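Local coordinates for exotoxin 6 (Staphylococcus aureus subsp. aureus Mu50, PDB 4ZYS), which is a staphylococcal superantigen-like exotoxin that probably binds sugars, built from an OB-fold and a beta-grasp domain, at residues Thr91-Pro105 with Ser119-Lys131. Sequence-based numbering, arbitrary orientation.
Sequences TKTNSQPFIDYIHTP and SLYQIYKEDISLK
Glu126 pushes its extended side chain into the hollow formed where Ser95-Phe98 curls round. Its carboxylate lies over one face of the Phe98 ring, the planes 22° apart and Glu126 CD 3.5 Å from Phe98 CG, while Glu126 OE2 accepts from both Ser95 N and Ser95 OG. Water 2 joins Glu126 OE1 to Ser95 OG, and Arg187 makes a salt bridge to OE1 and a cation-pi contact with Phe98. Beside this plug the Asn94 amide wedges between the two segments: OD1 takes a nearly straight bond from Glu126 N (2.9 Å), and ND2 gives one to Tyr124 O (2.8 Å) and another to Phe98 O. Lys125, bent at chi3 and chi4, curls its NZ back to hydrogen-bond Thr91 OG1 (2.8 Å) and Asp127 O, and forms a salt bridge with Asp70. With Thr91 OG1 between its backbone N and carbonyl carbon (chi1 55°), CG2 packs against Ser129 CB. Farther along, His103 and Ile123 form an antiparallel hydrogen-bonded pair; on one side Ile102 lies alongside the Tyr124 ring, CG1 at its edge (3.9 Å from CD1), and on the other Pro105 crosses Ile123 CG1. The contact thus ties the linker leaving OB-fold strand 84-92 to the beta-grasp domain, at the interdomain junction of the two-domain superantigen-like fold.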
# COMPACT_ATOMS: atom_id res chain seq x y z
N THR A 91 -8.99 -3.26 3.65
CA THR A 91 -10.02 -2.56 2.88
C THR A 91 -11.31 -3.42 2.79
O THR A 91 -11.30 -4.59 3.17
CB THR A 91 -9.46 -2.23 1.46
OG1 THR A 91 -9.00 -3.43 0.84
CG2 THR A 91 -8.33 -1.20 1.46
N LYS A 92 -12.40 -2.81 2.29
CA LYS A 92 -13.67 -3.48 2.05
C LYS A 92 -13.55 -4.21 0.71
O LYS A 92 -12.99 -3.67 -0.24
CB LYS A 92 -14.86 -2.49 2.02
CG LYS A 92 -15.04 -1.63 3.29
CD LYS A 92 -15.60 -2.40 4.51
CE LYS A 92 -15.49 -1.60 5.80
NZ LYS A 92 -16.45 -2.07 6.84
N THR A 93 -14.06 -5.44 0.65
CA THR A 93 -14.02 -6.22 -0.56
C THR A 93 -14.98 -5.63 -1.62
O THR A 93 -15.91 -4.89 -1.25
CB THR A 93 -14.35 -7.69 -0.25
OG1 THR A 93 -13.83 -8.47 -1.31
CG2 THR A 93 -15.86 -7.95 -0.10
N ASN A 94 -14.78 -5.97 -2.91
CA ASN A 94 -15.65 -5.51 -3.98
C ASN A 94 -17.04 -6.10 -3.86
O ASN A 94 -17.20 -7.24 -3.42
CB ASN A 94 -15.06 -5.86 -5.37
CG ASN A 94 -13.91 -4.99 -5.84
OD1 ASN A 94 -13.36 -4.16 -5.10
ND2 ASN A 94 -13.54 -5.11 -7.11
N SER A 95 -18.05 -5.32 -4.29
CA SER A 95 -19.43 -5.76 -4.35
C SER A 95 -19.54 -6.74 -5.52
O SER A 95 -18.66 -6.76 -6.37
CB SER A 95 -20.36 -4.56 -4.50
OG SER A 95 -19.86 -3.64 -5.44
N GLN A 96 -20.59 -7.55 -5.56
CA GLN A 96 -20.81 -8.54 -6.62
C GLN A 96 -20.76 -7.91 -8.04
O GLN A 96 -20.06 -8.49 -8.89
CB GLN A 96 -22.13 -9.31 -6.40
CG GLN A 96 -22.11 -10.77 -6.88
CD GLN A 96 -20.99 -11.61 -6.29
OE1 GLN A 96 -20.71 -11.59 -5.09
NE2 GLN A 96 -20.32 -12.38 -7.13
N PRO A 97 -21.38 -6.73 -8.35
CA PRO A 97 -21.26 -6.18 -9.73
C PRO A 97 -19.82 -5.87 -10.15
O PRO A 97 -19.52 -5.85 -11.34
CB PRO A 97 -22.07 -4.87 -9.66
CG PRO A 97 -23.01 -5.05 -8.53
CD PRO A 97 -22.25 -5.86 -7.52
N PHE A 98 -18.93 -5.69 -9.16
CA PHE A 98 -17.53 -5.30 -9.35
C PHE A 98 -16.47 -6.43 -9.15
O PHE A 98 -15.28 -6.09 -9.03
CB PHE A 98 -17.21 -4.13 -8.40
CG PHE A 98 -17.73 -2.81 -8.91
CD1 PHE A 98 -16.95 -2.02 -9.74
CD2 PHE A 98 -18.99 -2.35 -8.54
CE1 PHE A 98 -17.45 -0.82 -10.26
CE2 PHE A 98 -19.48 -1.14 -9.04
CZ PHE A 98 -18.71 -0.38 -9.89
N ILE A 99 -16.85 -7.72 -9.18
CA ILE A 99 -15.89 -8.83 -9.00
C ILE A 99 -14.84 -8.85 -10.15
O ILE A 99 -13.64 -9.00 -9.90
CB ILE A 99 -16.61 -10.22 -8.83
CG1 ILE A 99 -17.47 -10.29 -7.54
CG2 ILE A 99 -15.65 -11.42 -8.92
CD1 ILE A 99 -16.77 -10.11 -6.20
N ASP A 100 -15.27 -8.64 -11.39
CA ASP A 100 -14.36 -8.68 -12.54
C ASP A 100 -13.81 -7.29 -12.92
O ASP A 100 -13.21 -7.15 -14.00
CB ASP A 100 -15.08 -9.30 -13.76
CG ASP A 100 -16.36 -8.57 -14.21
OD1 ASP A 100 -16.68 -7.50 -13.63
OD2 ASP A 100 -17.04 -9.09 -15.14
N TYR A 101 -13.99 -6.29 -12.04
CA TYR A 101 -13.60 -4.90 -12.28
C TYR A 101 -12.11 -4.67 -12.63
O TYR A 101 -11.21 -5.15 -11.95
CB TYR A 101 -13.98 -4.02 -11.08
CG TYR A 101 -13.70 -2.55 -11.28
CD1 TYR A 101 -14.44 -1.80 -12.19
CD2 TYR A 101 -12.70 -1.91 -10.56
CE1 TYR A 101 -14.19 -0.44 -12.37
CE2 TYR A 101 -12.44 -0.56 -10.73
CZ TYR A 101 -13.19 0.17 -11.64
OH TYR A 101 -12.92 1.51 -11.81
N ILE A 102 -11.88 -3.93 -13.73
CA ILE A 102 -10.55 -3.51 -14.20
C ILE A 102 -10.63 -2.03 -14.51
O ILE A 102 -11.57 -1.57 -15.17
CB ILE A 102 -9.98 -4.33 -15.42
CG1 ILE A 102 -10.00 -5.84 -15.14
CG2 ILE A 102 -8.51 -3.90 -15.77
CD1 ILE A 102 -10.41 -6.62 -16.24
N HIS A 103 -9.65 -1.27 -14.01
CA HIS A 103 -9.52 0.16 -14.22
C HIS A 103 -8.08 0.46 -14.57
O HIS A 103 -7.18 -0.02 -13.89
CB HIS A 103 -9.95 0.94 -12.97
CG HIS A 103 -10.05 2.40 -13.21
ND1 HIS A 103 -11.06 2.94 -13.99
CD2 HIS A 103 -9.25 3.41 -12.78
CE1 HIS A 103 -10.85 4.24 -14.00
NE2 HIS A 103 -9.76 4.57 -13.30
N THR A 104 -7.84 1.20 -15.67
CA THR A 104 -6.48 1.46 -16.11
C THR A 104 -6.20 2.95 -16.05
O THR A 104 -6.36 3.65 -17.04
CB THR A 104 -6.22 0.86 -17.50
OG1 THR A 104 -7.08 1.49 -18.44
CG2 THR A 104 -6.44 -0.63 -17.53
N PRO A 105 -5.77 3.47 -14.89
CA PRO A 105 -5.41 4.89 -14.84
C PRO A 105 -4.13 5.14 -15.65
O PRO A 105 -3.43 4.19 -16.01
CB PRO A 105 -5.20 5.14 -13.34
CG PRO A 105 -4.74 3.82 -12.81
CD PRO A 105 -5.47 2.79 -13.61
N SER A 119 3.25 3.46 -18.83
CA SER A 119 3.24 2.04 -18.51
C SER A 119 1.81 1.63 -18.26
O SER A 119 1.00 2.44 -17.81
CB SER A 119 4.11 1.77 -17.29
OG SER A 119 4.25 0.38 -17.04
N LEU A 120 1.48 0.37 -18.56
CA LEU A 120 0.14 -0.14 -18.29
C LEU A 120 0.03 -0.49 -16.77
O LEU A 120 0.89 -1.21 -16.25
CB LEU A 120 -0.18 -1.35 -19.18
CG LEU A 120 -1.52 -2.09 -18.98
CD1 LEU A 120 -2.73 -1.16 -19.10
CD2 LEU A 120 -1.65 -3.22 -19.96
N TYR A 121 -0.98 0.05 -16.09
CA TYR A 121 -1.24 -0.24 -14.68
C TYR A 121 -2.71 -0.61 -14.50
O TYR A 121 -3.59 0.15 -14.92
CB TYR A 121 -0.85 0.94 -13.79
CG TYR A 121 -0.87 0.59 -12.32
CD1 TYR A 121 -0.01 -0.37 -11.80
CD2 TYR A 121 -1.75 1.21 -11.44
CE1 TYR A 121 -0.04 -0.72 -10.45
CE2 TYR A 121 -1.77 0.89 -10.09
CZ TYR A 121 -0.93 -0.09 -9.60
OH TYR A 121 -0.94 -0.41 -8.27
N GLN A 122 -2.99 -1.78 -13.94
CA GLN A 122 -4.38 -2.24 -13.77
C GLN A 122 -4.81 -2.23 -12.30
O GLN A 122 -4.13 -2.83 -11.47
CB GLN A 122 -4.59 -3.65 -14.38
CG GLN A 122 -4.21 -3.72 -15.84
CD GLN A 122 -4.73 -4.88 -16.64
OE1 GLN A 122 -5.14 -5.93 -16.14
NE2 GLN A 122 -4.72 -4.68 -17.92
N ILE A 123 -5.94 -1.55 -11.99
CA ILE A 123 -6.57 -1.48 -10.66
C ILE A 123 -7.78 -2.44 -10.67
O ILE A 123 -8.59 -2.36 -11.59
CB ILE A 123 -6.98 -0.01 -10.26
CG1 ILE A 123 -5.76 0.93 -10.07
CG2 ILE A 123 -7.90 0.03 -9.01
CD1 ILE A 123 -4.85 0.59 -8.96
N TYR A 124 -7.90 -3.32 -9.67
CA TYR A 124 -9.01 -4.28 -9.62
C TYR A 124 -9.95 -3.98 -8.43
O TYR A 124 -11.03 -4.58 -8.33
CB TYR A 124 -8.47 -5.72 -9.53
CG TYR A 124 -7.44 -6.04 -10.60
CD1 TYR A 124 -7.80 -6.16 -11.94
CD2 TYR A 124 -6.09 -6.18 -10.28
CE1 TYR A 124 -6.85 -6.44 -12.93
CE2 TYR A 124 -5.14 -6.48 -11.25
CZ TYR A 124 -5.52 -6.60 -12.57
OH TYR A 124 -4.58 -6.89 -13.53
N LYS A 125 -9.55 -3.05 -7.56
CA LYS A 125 -10.29 -2.81 -6.34
C LYS A 125 -11.03 -1.48 -6.26
O LYS A 125 -10.49 -0.44 -6.63
CB LYS A 125 -9.34 -2.95 -5.15
CG LYS A 125 -9.13 -4.42 -4.77
CD LYS A 125 -8.04 -4.68 -3.69
CE LYS A 125 -8.18 -3.90 -2.40
NZ LYS A 125 -9.56 -4.02 -1.80
N GLU A 126 -12.25 -1.53 -5.71
CA GLU A 126 -13.07 -0.33 -5.45
C GLU A 126 -12.49 0.45 -4.28
O GLU A 126 -12.45 1.68 -4.28
CB GLU A 126 -14.50 -0.72 -5.10
CG GLU A 126 -15.31 -1.28 -6.24
CD GLU A 126 -16.71 -1.56 -5.76
OE1 GLU A 126 -17.48 -0.59 -5.59
OE2 GLU A 126 -17.00 -2.74 -5.44
N ASP A 127 -12.08 -0.28 -3.26
CA ASP A 127 -11.51 0.29 -2.06
C ASP A 127 -10.05 -0.17 -2.01
O ASP A 127 -9.79 -1.31 -1.68
CB ASP A 127 -12.32 -0.18 -0.84
CG ASP A 127 -11.95 0.54 0.44
OD1 ASP A 127 -11.54 1.70 0.36
OD2 ASP A 127 -12.07 -0.08 1.53
N ILE A 128 -9.10 0.67 -2.45
CA ILE A 128 -7.68 0.32 -2.50
C ILE A 128 -6.88 1.18 -1.48
O ILE A 128 -7.06 2.40 -1.42
CB ILE A 128 -7.14 0.41 -3.96
CG1 ILE A 128 -5.69 -0.16 -4.09
CG2 ILE A 128 -7.26 1.83 -4.57
CD1 ILE A 128 -5.33 -0.69 -5.48
N SER A 129 -6.04 0.54 -0.66
CA SER A 129 -5.25 1.25 0.35
C SER A 129 -4.03 1.93 -0.26
O SER A 129 -3.46 1.44 -1.24
CB SER A 129 -4.81 0.31 1.46
OG SER A 129 -3.90 -0.66 0.99
N LEU A 130 -3.58 3.02 0.38
CA LEU A 130 -2.36 3.68 -0.00
C LEU A 130 -1.20 2.75 0.20
O LEU A 130 -0.25 2.83 -0.56
CB LEU A 130 -2.16 4.99 0.77
CG LEU A 130 -3.08 6.13 0.36
CD1 LEU A 130 -2.83 7.32 1.21
CD2 LEU A 130 -2.88 6.51 -1.10
N LYS A 131 -1.29 1.80 1.19
CA LYS A 131 -0.25 0.77 1.44
C LYS A 131 0.01 -0.04 0.16
O LYS A 131 1.18 -0.25 -0.18
CB LYS A 131 -0.65 -0.18 2.59
CG LYS A 131 0.36 -1.31 2.83
CD LYS A 131 -0.18 -2.41 3.77
CE LYS A 131 0.92 -3.28 4.34
NZ LYS A 131 1.81 -2.52 5.25
O HOH W 1 -12.43 -3.02 -2.83
O HOH W 2 -19.97 -0.74 -4.45
O HOH W 3 -2.02 2.33 -17.35